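Local coordinates for protein Bug27 (Bordetella pertussis, PDB 2QPQ) that probably serves as a periplasmic solute-binding receptor of the Bug family, closing two lobes over a small ligand in Venus-flytrap fashion, at residues A[10-15]-A[24-29]; A[94-99]-A[244-249]; A[151-156]-A[219-224]. All coordinates share one frame; numbering follows the deposited sequence.

Contact 1 of 3, residues A[10-15]-A[24-29]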
loop_
_atom_site.group_PDB
_atom_site.type_symbol
_atom_site.label_atom_id
_atom_site.label_comp_id
_atom_site.label_asym_id
_atom_site.label_seq_id
_atom_site.Cartn_x
_atom_site.Cartn_y
_atom_site.Cartn_z
ATOM N N LEU A 10 4.070 24.205 0.551
ATOM C CA LEU A 10 3.786 23.004 1.328
ATOM C C LEU A 10 5.016 22.096 1.265
ATOM O O LEU A 10 5.839 22.181 0.353
ATOM C CB LEU A 10 2.539 22.272 0.811
ATOM C CG LEU A 10 1.104 22.710 1.109
ATOM C CD1 LEU A 10 0.862 24.187 1.245
ATOM C CD2 LEU A 10 0.189 22.078 0.057
ATOM N N ASP A 11 5.159 21.254 2.273
ATOM C CA ASP A 11 6.264 20.313 2.339
ATOM C C ASP A 11 5.594 18.953 2.488
ATOM O O ASP A 11 4.967 18.688 3.489
ATOM C CB ASP A 11 7.108 20.642 3.562
ATOM C CG ASP A 11 8.345 19.759 3.685
ATOM O OD1 ASP A 11 8.752 19.121 2.662
ATOM O OD2 ASP A 11 8.929 19.728 4.795
ATOM N N ILE A 12 5.662 18.131 1.450
ATOM C CA ILE A 12 4.978 16.848 1.443
ATOM C C ILE A 12 6.087 15.824 1.640
ATOM O O ILE A 12 7.002 15.722 0.808
ATOM C CB ILE A 12 4.234 16.608 0.105
ATOM C CG1 ILE A 12 3.096 17.627 -0.086
ATOM C CG2 ILE A 12 3.682 15.176 -0.003
ATOM C CD1 ILE A 12 2.473 17.532 -1.493
ATOM N N ILE A 13 6.010 15.087 2.740
ATOM C CA ILE A 13 7.086 14.151 3.096
ATOM C C ILE A 13 6.612 12.775 2.719
ATOM O O ILE A 13 5.571 12.306 3.201
ATOM C CB ILE A 13 7.451 14.213 4.617
ATOM C CG1 ILE A 13 7.860 15.641 5.090
ATOM C CG2 ILE A 13 8.522 13.150 4.936
ATOM C CD1 ILE A 13 8.981 16.264 4.308
ATOM N N VAL A 14 7.324 12.145 1.787
ATOM C CA VAL A 14 6.923 10.828 1.302
ATOM C C VAL A 14 7.640 9.727 2.099
ATOM O O VAL A 14 8.845 9.786 2.251
ATOM C CB VAL A 14 7.213 10.663 -0.212
ATOM C CG1 VAL A 14 6.524 9.421 -0.719
ATOM C CG2 VAL A 14 6.743 11.890 -0.995
ATOM N N THR A 15 6.880 8.731 2.553
ATOM C CA THR A 15 7.362 7.692 3.481
ATOM C C THR A 15 8.041 6.566 2.732
ATOM O O THR A 15 8.609 5.676 3.338
ATOM C CB THR A 15 6.186 7.056 4.266
ATOM O OG1 THR A 15 5.135 6.696 3.345
ATOM C CG2 THR A 15 5.665 8.014 5.356
ATOM N N MET A 24 4.897 8.267 -6.481
ATOM C CA MET A 24 4.317 8.684 -7.780
ATOM C C MET A 24 3.093 9.598 -7.518
ATOM O O MET A 24 2.946 10.672 -8.118
ATOM C CB MET A 24 3.883 7.439 -8.559
ATOM C CG MET A 24 3.166 7.743 -9.893
ATOM S SD MET A 24 1.387 8.045 -9.782
ATOM C CE MET A 24 0.725 6.387 -9.588
ATOM N N LEU A 25 2.201 9.144 -6.644
ATOM C CA LEU A 25 1.024 9.921 -6.296
ATOM C C LEU A 25 1.360 11.247 -5.600
ATOM O O LEU A 25 0.770 12.282 -5.916
ATOM C CB LEU A 25 0.086 9.085 -5.445
ATOM C CG LEU A 25 -0.560 7.865 -6.086
ATOM C CD1 LEU A 25 -1.119 6.932 -4.989
ATOM C CD2 LEU A 25 -1.670 8.310 -7.097
ATOM N N ALA A 26 2.279 11.218 -4.637
ATOM C CA ALA A 26 2.725 12.462 -4.008
ATOM C C ALA A 26 3.254 13.468 -5.049
ATOM O O ALA A 26 2.871 14.637 -5.039
ATOM C CB ALA A 26 3.779 12.188 -2.876
ATOM N N ARG A 27 4.085 13.004 -5.977
ATOM C CA ARG A 27 4.657 13.887 -7.001
ATOM C C ARG A 27 3.598 14.360 -8.011
ATOM O O ARG A 27 3.663 15.523 -8.472
ATOM C CB ARG A 27 5.864 13.199 -7.695
ATOM C CG ARG A 27 7.004 13.042 -6.720
ATOM C CD ARG A 27 8.235 12.412 -7.297
ATOM N NE ARG A 27 9.260 12.310 -6.243
ATOM C CZ ARG A 27 10.081 13.288 -5.883
ATOM N NH1 ARG A 27 10.025 14.477 -6.508
ATOM N NH2 ARG A 27 10.971 13.074 -4.914
ATOM N N LEU A 28 2.616 13.492 -8.305
ATOM C CA LEU A 28 1.497 13.848 -9.196
ATOM C C LEU A 28 0.657 14.962 -8.529
ATOM O O LEU A 28 0.376 16.011 -9.153
ATOM C CB LEU A 28 0.664 12.608 -9.564
ATOM C CG LEU A 28 -0.573 12.613 -10.496
ATOM C CD1 LEU A 28 -0.182 12.991 -11.908
ATOM C CD2 LEU A 28 -1.232 11.258 -10.524
ATOM N N ILE A 29 0.268 14.734 -7.275
ATOM C CA ILE A 29 -0.427 15.752 -6.470
ATOM C C ILE A 29 0.370 17.053 -6.388
ATOM O O ILE A 29 -0.168 18.138 -6.657
ATOM C CB ILE A 29 -0.794 15.227 -5.024
ATOM C CG1 ILE A 29 -1.851 14.133 -5.086
ATOM C CG2 ILE A 29 -1.335 16.360 -4.103
ATOM C CD1 ILE A 29 -1.848 13.234 -3.811
#
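A26 turns its CB from helix 21-35 onto two branches of strand 10-14, overlapping V14 most closely and I12 beside it. A26 CB lies 3.5 Å from V14 CG2 and, a little less tightly, 4.1 Å from I12 CG2. Both strand residues point toward the helix, whereas I13 between them points the other way, as expected along an extended chain. In V14, CG1 stands anti to the backbone N (chi1 -168°), which places CG2 anti to the carbonyl carbon, and it is this second branch that meets the alanine. I12 uses the opposite arrangement: its CG2 is anti to the backbone N while CG1 stands beside that nitrogen. One small methyl thus touches branches two residues apart on the strand, and A26 and V14 come within 7.0 Å of each other, CA to CA. The contact is wholly apolar and buried. M70 of strand 67-72 also touches A26, and V43 and N45 of strand 41-45 pack on V14, so both neighbouring strands border the contact. Packing of this kind, with a helix lying on the strand just before it, belongs to the beta-alpha-beta unit formed by strand 10-14, helix 21-35 and strand 41-45.

Contact 2 of 3, residues A[94-99]-A[244-249]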
loop_
_atom_site.group_PDB
_atom_site.type_symbol
_atom_site.label_atom_id
_atom_site.label_comp_id
_atom_site.label_asym_id
_atom_site.label_seq_id
_atom_site.Cartn_x
_atom_site.Cartn_y
_atom_site.Cartn_z
ATOM N N ALA A 94 -3.444 13.272 11.748
ATOM C CA ALA A 94 -4.842 13.445 11.380
ATOM C C ALA A 94 -4.918 13.297 9.864
ATOM O O ALA A 94 -4.108 13.859 9.104
ATOM C CB ALA A 94 -5.334 14.820 11.790
ATOM N N ALA A 95 -5.911 12.555 9.429
ATOM C CA ALA A 95 -6.048 12.239 8.012
ATOM C C ALA A 95 -6.626 13.393 7.224
ATOM O O ALA A 95 -7.465 14.150 7.725
ATOM C CB ALA A 95 -6.954 11.013 7.858
ATOM N N VAL A 96 -6.175 13.533 5.983
ATOM C CA VAL A 96 -6.703 14.550 5.067
ATOM C C VAL A 96 -7.481 13.909 3.937
ATOM O O VAL A 96 -8.689 14.199 3.725
ATOM C CB VAL A 96 -5.566 15.399 4.468
ATOM C CG1 VAL A 96 -6.134 16.379 3.419
ATOM C CG2 VAL A 96 -4.868 16.157 5.638
ATOM N N ILE A 97 -6.819 13.000 3.228
ATOM C CA ILE A 97 -7.464 12.390 2.060
ATOM C C ILE A 97 -6.800 11.088 1.692
ATOM O O ILE A 97 -5.580 10.997 1.735
ATOM C CB ILE A 97 -7.474 13.366 0.808
ATOM C CG1 ILE A 97 -8.239 12.763 -0.382
ATOM C CG2 ILE A 97 -6.022 13.784 0.384
ATOM C CD1 ILE A 97 -8.512 13.829 -1.525
ATOM N N ASN A 98 -7.623 10.091 1.355
ATOM C CA ASN A 98 -7.156 8.891 0.667
ATOM C C ASN A 98 -7.461 9.017 -0.804
ATOM O O ASN A 98 -8.642 9.152 -1.171
ATOM C CB ASN A 98 -7.865 7.661 1.223
ATOM C CG ASN A 98 -7.517 6.409 0.464
ATOM O OD1 ASN A 98 -6.362 6.221 0.077
ATOM N ND2 ASN A 98 -8.515 5.542 0.244
ATOM N N VAL A 99 -6.409 8.967 -1.635
ATOM C CA VAL A 99 -6.517 9.255 -3.079
ATOM C C VAL A 99 -6.557 8.021 -4.032
ATOM O O VAL A 99 -6.953 8.129 -5.197
ATOM C CB VAL A 99 -5.430 10.245 -3.538
ATOM C CG1 VAL A 99 -5.469 11.548 -2.723
ATOM C CG2 VAL A 99 -4.019 9.630 -3.419
ATOM N N GLN A 244 -9.781 20.238 5.804
ATOM C CA GLN A 244 -10.811 20.373 4.740
ATOM C C GLN A 244 -10.329 21.234 3.593
ATOM O O GLN A 244 -10.570 20.921 2.428
ATOM C CB GLN A 244 -12.133 20.889 5.329
ATOM C CG GLN A 244 -12.831 19.749 6.020
ATOM C CD GLN A 244 -14.060 20.146 6.806
ATOM O OE1 GLN A 244 -14.330 21.333 7.058
ATOM N NE2 GLN A 244 -14.804 19.138 7.224
ATOM N N LYS A 245 -9.579 22.272 3.910
ATOM C CA LYS A 245 -8.964 23.112 2.872
ATOM C C LYS A 245 -7.975 22.327 2.002
ATOM O O LYS A 245 -8.006 22.401 0.760
ATOM C CB LYS A 245 -8.313 24.347 3.506
ATOM C CG LYS A 245 -9.391 25.360 3.875
ATOM C CD LYS A 245 -8.895 26.632 4.587
ATOM C CE LYS A 245 -8.437 26.370 6.039
ATOM N NZ LYS A 245 -7.247 27.211 6.331
ATOM N N LEU A 246 -7.121 21.549 2.665
ATOM C CA LEU A 246 -6.237 20.631 1.976
ATOM C C LEU A 246 -6.979 19.559 1.186
ATOM O O LEU A 246 -6.669 19.352 0.002
ATOM C CB LEU A 246 -5.267 19.995 2.967
ATOM C CG LEU A 246 -4.139 20.922 3.464
ATOM C CD1 LEU A 246 -3.492 20.226 4.635
ATOM C CD2 LEU A 246 -3.094 21.193 2.373
ATOM N N TYR A 247 -7.942 18.894 1.831
ATOM C CA TYR A 247 -8.811 17.945 1.197
ATOM C C TYR A 247 -9.398 18.520 -0.085
ATOM O O TYR A 247 -9.319 17.865 -1.113
ATOM C CB TYR A 247 -9.934 17.382 2.126
ATOM C CG TYR A 247 -10.858 16.479 1.296
ATOM C CD1 TYR A 247 -10.600 15.103 1.168
ATOM C CD2 TYR A 247 -11.933 17.016 0.586
ATOM C CE1 TYR A 247 -11.403 14.294 0.359
ATOM C CE2 TYR A 247 -12.713 16.227 -0.231
ATOM C CZ TYR A 247 -12.439 14.873 -0.342
ATOM O OH TYR A 247 -13.206 14.096 -1.164
ATOM N N ASP A 248 -9.954 19.737 -0.026
ATOM C CA ASP A 248 -10.701 20.306 -1.163
ATOM C C ASP A 248 -9.734 20.448 -2.365
ATOM O O ASP A 248 -10.028 20.029 -3.495
ATOM C CB ASP A 248 -11.361 21.660 -0.752
ATOM C CG ASP A 248 -12.593 21.480 0.135
ATOM O OD1 ASP A 248 -13.052 20.315 0.307
ATOM O OD2 ASP A 248 -13.117 22.507 0.680
ATOM N N GLY A 249 -8.543 20.966 -2.084
ATOM C CA GLY A 249 -7.538 21.211 -3.106
ATOM C C GLY A 249 -7.059 19.926 -3.753
ATOM O O GLY A 249 -6.989 19.825 -4.994
#
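I97 and Y247 cross at about a right angle, at a classic beta bulge in strand 93-109 where V96 and I97 both face L232 of strand 227-235. The irregular backbone of the bulge brings two successive residues to helix 240-254, whose short segment runs nearly parallel to that of the strand, with 10° between their directions and axes that come within 7.4 Å. I97 lays CB, CG1 and CD1 across the CD1-CE1 bond of Y247, and I97 CD1 approaches CE1 of Y247 to 3.5 Å from an oblique direction. Its CG1 is anti to the backbone N (chi1 -176°), which sends the branch over that bond of the ring. V96 meets the helix differently: its side chain crosses that of L246 at a slant, with V96 CG1 3.7 Å from L246 CB and also 4.1 Å from Y247 CB. The helical backbone is near as well, with Y247 N at 3.5 Å from V96 CG1. I250 and A251, farther along the helix, add to the apolar packing round I97. The phenol end of Y247 is held by a hydrogen bond from OH to S272 O, while at the ring's edge, near its plane, V96 O lies 3.3 Å from Y247 CD1.

Contact 3 of 3, residues A[151-156]-A[219-224]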
loop_
_atom_site.group_PDB
_atom_site.type_symbol
_atom_site.label_atom_id
_atom_site.label_comp_id
_atom_site.label_asym_id
_atom_site.label_seq_id
_atom_site.Cartn_x
_atom_site.Cartn_y
_atom_site.Cartn_z
ATOM N N VAL A 151 -2.707 -17.558 7.546
ATOM C CA VAL A 151 -3.535 -17.593 8.760
ATOM C C VAL A 151 -4.985 -17.987 8.395
ATOM O O VAL A 151 -5.571 -18.841 9.053
ATOM C CB VAL A 151 -3.454 -16.232 9.533
ATOM C CG1 VAL A 151 -4.492 -16.130 10.647
ATOM C CG2 VAL A 151 -2.050 -16.023 10.127
ATOM N N SER A 152 -5.529 -17.409 7.320
ATOM C CA SER A 152 -6.936 -17.611 6.948
ATOM C C SER A 152 -7.191 -18.937 6.262
ATOM O O SER A 152 -8.251 -19.557 6.441
ATOM C CB SER A 152 -7.414 -16.458 6.047
ATOM O OG SER A 152 -7.234 -15.188 6.685
ATOM N N ALA A 153 -6.241 -19.386 5.455
ATOM C CA ALA A 153 -6.407 -20.617 4.687
ATOM C C ALA A 153 -5.713 -21.791 5.383
ATOM O O ALA A 153 -5.722 -22.927 4.876
ATOM C CB ALA A 153 -5.864 -20.432 3.323
ATOM N N LYS A 154 -5.094 -21.488 6.525
ATOM C CA LYS A 154 -4.237 -22.417 7.284
ATOM C C LYS A 154 -3.146 -23.064 6.421
ATOM O O LYS A 154 -3.010 -24.283 6.358
ATOM C CB LYS A 154 -5.085 -23.453 8.039
ATOM C CG LYS A 154 -6.059 -22.794 9.025
ATOM C CD LYS A 154 -7.001 -23.818 9.695
ATOM C CE LYS A 154 -8.042 -24.417 8.698
ATOM N NZ LYS A 154 -9.376 -24.762 9.358
ATOM N N THR A 155 -2.351 -22.223 5.758
ATOM C CA THR A 155 -1.292 -22.718 4.911
ATOM C C THR A 155 0.067 -22.322 5.506
ATOM O O THR A 155 0.135 -21.578 6.517
ATOM C CB THR A 155 -1.432 -22.264 3.415
ATOM O OG1 THR A 155 -1.520 -20.829 3.315
ATOM C CG2 THR A 155 -2.686 -22.899 2.757
ATOM N N HIS A 156 1.132 -22.823 4.873
ATOM C CA HIS A 156 2.479 -22.646 5.411
ATOM C C HIS A 156 3.501 -22.109 4.394
ATOM O O HIS A 156 4.630 -22.598 4.306
ATOM C CB HIS A 156 2.928 -23.947 6.058
ATOM C CG HIS A 156 2.026 -24.372 7.170
ATOM N ND1 HIS A 156 1.017 -25.288 6.990
ATOM C CD2 HIS A 156 1.923 -23.943 8.451
ATOM C CE1 HIS A 156 0.343 -25.428 8.120
ATOM N NE2 HIS A 156 0.875 -24.623 9.021
ATOM N N GLN A 219 -12.114 -17.478 -3.813
ATOM C CA GLN A 219 -11.407 -18.753 -4.045
ATOM C C GLN A 219 -11.188 -19.810 -2.918
ATOM O O GLN A 219 -10.122 -20.393 -2.880
ATOM C CB GLN A 219 -10.018 -18.483 -4.716
ATOM C CG GLN A 219 -10.085 -17.772 -6.058
ATOM C CD GLN A 219 -8.734 -17.609 -6.731
ATOM O OE1 GLN A 219 -8.114 -16.539 -6.664
ATOM N NE2 GLN A 219 -8.280 -18.649 -7.392
ATOM N N GLY A 220 -12.071 -20.091 -1.958
ATOM C CA GLY A 220 -12.851 -19.211 -1.211
ATOM C C GLY A 220 -12.119 -19.159 0.131
ATOM O O GLY A 220 -11.957 -20.147 0.870
ATOM N N VAL A 221 -11.626 -17.979 0.410
ATOM C CA VAL A 221 -11.092 -17.639 1.704
ATOM C C VAL A 221 -11.997 -16.489 2.075
ATOM O O VAL A 221 -11.665 -15.331 1.878
ATOM C CB VAL A 221 -9.612 -17.181 1.568
ATOM C CG1 VAL A 221 -9.024 -16.848 2.937
ATOM C CG2 VAL A 221 -8.788 -18.242 0.814
ATOM N N ALA A 222 -13.180 -16.817 2.576
ATOM C CA ALA A 222 -14.206 -15.797 2.835
ATOM C C ALA A 222 -13.738 -14.709 3.797
ATOM O O ALA A 222 -13.037 -14.991 4.783
ATOM C CB ALA A 222 -15.487 -16.455 3.367
ATOM N N GLY A 223 -14.119 -13.466 3.517
ATOM C CA GLY A 223 -13.736 -12.368 4.396
ATOM C C GLY A 223 -12.329 -11.799 4.167
ATOM O O GLY A 223 -11.953 -10.784 4.765
ATOM N N TYR A 224 -11.557 -12.448 3.302
ATOM C CA TYR A 224 -10.191 -11.989 2.983
ATOM C C TYR A 224 -10.239 -10.707 2.154
ATOM O O TYR A 224 -10.858 -10.665 1.107
ATOM C CB TYR A 224 -9.445 -13.078 2.201
ATOM C CG TYR A 224 -7.986 -12.742 1.910
ATOM C CD1 TYR A 224 -7.646 -11.728 1.013
ATOM C CD2 TYR A 224 -6.954 -13.431 2.547
ATOM C CE1 TYR A 224 -6.292 -11.387 0.755
ATOM C CE2 TYR A 224 -5.601 -13.119 2.270
ATOM C CZ TYR A 224 -5.283 -12.101 1.389
ATOM O OH TYR A 224 -3.940 -11.804 1.132
#
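V221, S152 and A153 carry this partly buried contact between the C-terminal part of helix 141-153 and the loop leading to strand 227-235. V221 contributes most, pointing its side chain at the helix and dividing its two methyls between successive residues. CG1 reaches S152 CB at 3.5 Å; CG2 comes up to A153 CB at a looser 4.4 Å. With CG1 anti to the backbone N (chi1 -179°) and CG2 beside that nitrogen, the fork of the valine opens toward the turn of helix that carries both partners. S152 points toward the loop but takes part mainly through its CB. Its OG stands beside its own backbone N (chi1 -57°) and bonds to L148 O, one turn earlier in the same helix, so the hydroxyl is already satisfied within the helix. A153 presents its methyl from the side, close to where the helix gives way to K154, which has left helical backbone angles with a positive phi. On the loop, V221 opens a type II beta turn that runs to Y224, closed by the bond from Y224 N to V221 O at 3.2 Å; G223 has the positive phi usual at the third position of such a turn. M121 of helix 117-123 touches both V221 and A153, and L149 packs on V221, widening the apolar patch. Y224 bonds through OH to A145 O, a further link from the turn to helix 141-153. Between the two segments the chemistry is carbon against carbon, consistent with V221 being kept against the helix mainly by apolar packing, with S152 nearer solvent.

Overall arrangement
From the N terminus, contact 1 closes first, a short loop within the opening beta-alpha-beta unit. Contact 2 opens only afterwards, and its long loop, from strand 93-109 to helix 240-254, encloses contact 3 entirely; none of the loops cross. Contacts 1 and 2 have centres about 13 Å apart on the same side of the chain's centre and meet directly: L10 CD2 lies 4.1 Å from L246 CD2, and I29 CD1 equally far from V99 CG1. Together they join helices 21-35 and 240-254 to one mixed sheet. Contact 3 lies on the opposite side, its centre about 34 Å from that of contact 2, tying helix 141-153 to the loop before strand 227-235.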